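Local structure of putative periplasmic or exported protein (4GQZ) at the interface of chains A and B. The protein binds copper in the periplasm, forms a V-shaped dimer and probably contributes to copper resistance in Salmonella. Sequence-based numbering; all coordinates share one arbitrary frame. Chains: chain A/B, Putative periplasmic or exported protein.

The interface of chains A and B. Residues chain A 6, 57-59; chain B 6, 10, 23, 57-58.
A:Glu6 and B:Thr57, with their twins B:Glu6 and A:Thr57, illustrate how a two-fold dimer interface can cap strand backbone with carboxyl groups. Each glutamate reaches from the N-terminal helix 5-12 of one subunit to the strand of the other (54-59 in A, 55-59 in B), joining the two subunits of the V-shaped CueP dimer close to its two-fold axis.

The polar grip is two-pronged. B:Thr57 N donates to A:Glu6 OE1 (3.0 Å, 161° at H), which accepts through its syn lone pair; A:Thr57 N reaches B:Glu6 OE1 likewise at 3.1 Å, and more nearly straight. The second carboxyl oxygen faces the carbonyl of the same threonine, A:Glu6 OE2 lying 2.6 Å from B:Thr57 O and B:Glu6 OE2 2.7 Å from A:Thr57 O. Two such acceptors would repel, so each carboxyl group may be protonated and donate here; the proton itself is not seen. In both glutamates CG stands anti to the backbone N (chi1 -179° in A:Glu6), and a bend at chi2 turns the carboxyl group towards the partner strand.

Between the glutamates the near approach is partly aliphatic: A:Glu6 CB meets B:Glu6 CB at 3.8 Å, while the carboxyl planes are inclined by 36°.

Further along the interface, the ring of A:Pro59 packs crosswise against two B side chains. Its CD approaches B:Leu58 CD2 at 4.0 Å, and its CG touches the terminal methyl CD1 of B:Ile23, from helix 20-28, at 3.6 Å.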
# COMPACT_ATOMS: atom_id res chain seq x y z
N GLU A 6 -17.82 6.84 0.81
CA GLU A 6 -16.70 5.92 0.60
C GLU A 6 -16.38 5.05 1.82
O GLU A 6 -16.22 3.84 1.70
CB GLU A 6 -15.44 6.69 0.17
CG GLU A 6 -14.23 5.81 -0.09
CD GLU A 6 -13.21 5.82 1.04
OE1 GLU A 6 -13.25 6.72 1.91
OE2 GLU A 6 -12.34 4.93 1.03
N THR A 57 -11.94 5.67 -5.08
CA THR A 57 -10.60 5.33 -5.55
C THR A 57 -9.68 5.09 -4.37
O THR A 57 -9.49 5.97 -3.52
CB THR A 57 -10.01 6.47 -6.40
OG1 THR A 57 -10.16 7.70 -5.69
CG2 THR A 57 -10.76 6.58 -7.72
N LEU A 58 -9.11 3.89 -4.31
CA LEU A 58 -8.19 3.55 -3.24
C LEU A 58 -6.80 3.39 -3.85
O LEU A 58 -6.57 2.48 -4.63
CB LEU A 58 -8.61 2.25 -2.55
CG LEU A 58 -10.07 1.99 -2.16
CD1 LEU A 58 -10.24 0.65 -1.44
CD2 LEU A 58 -10.65 3.10 -1.30
N PRO A 59 -5.88 4.29 -3.49
CA PRO A 59 -4.49 4.22 -3.93
C PRO A 59 -3.87 2.87 -3.60
O PRO A 59 -4.04 2.34 -2.50
CB PRO A 59 -3.81 5.31 -3.09
CG PRO A 59 -4.91 6.32 -2.89
CD PRO A 59 -6.13 5.48 -2.66
N GLU B 6 -14.78 11.67 -2.00
CA GLU B 6 -13.47 11.14 -1.63
C GLU B 6 -12.50 11.28 -2.78
O GLU B 6 -11.37 11.78 -2.61
CB GLU B 6 -13.58 9.67 -1.19
CG GLU B 6 -12.23 8.99 -0.88
CD GLU B 6 -11.68 8.20 -2.07
OE1 GLU B 6 -12.50 7.71 -2.88
OE2 GLU B 6 -10.44 8.06 -2.18
N LEU B 10 -9.09 13.89 -3.01
CA LEU B 10 -7.75 13.49 -3.45
C LEU B 10 -7.21 14.42 -4.55
O LEU B 10 -6.09 14.92 -4.46
CB LEU B 10 -7.75 12.03 -3.93
CG LEU B 10 -7.37 10.96 -2.91
CD1 LEU B 10 -8.13 11.13 -1.64
CD2 LEU B 10 -7.60 9.58 -3.45
N ILE B 23 1.41 9.35 -0.54
CA ILE B 23 0.45 10.29 0.05
C ILE B 23 0.81 10.56 1.51
O ILE B 23 0.89 11.72 1.93
CB ILE B 23 -0.99 9.75 0.01
CG1 ILE B 23 -1.48 9.62 -1.43
CG2 ILE B 23 -1.93 10.67 0.79
CD1 ILE B 23 -2.83 8.93 -1.54
N THR B 57 -11.44 7.26 4.21
CA THR B 57 -10.45 6.29 4.70
C THR B 57 -9.75 5.55 3.58
O THR B 57 -10.39 4.89 2.75
CB THR B 57 -11.08 5.24 5.65
OG1 THR B 57 -12.15 4.57 4.98
CG2 THR B 57 -11.60 5.91 6.91
N LEU B 58 -8.42 5.66 3.55
CA LEU B 58 -7.64 4.99 2.53
C LEU B 58 -6.84 3.88 3.20
O LEU B 58 -6.07 4.14 4.12
CB LEU B 58 -6.68 5.97 1.86
CG LEU B 58 -7.25 7.26 1.26
CD1 LEU B 58 -6.14 8.07 0.58
CD2 LEU B 58 -8.38 6.97 0.29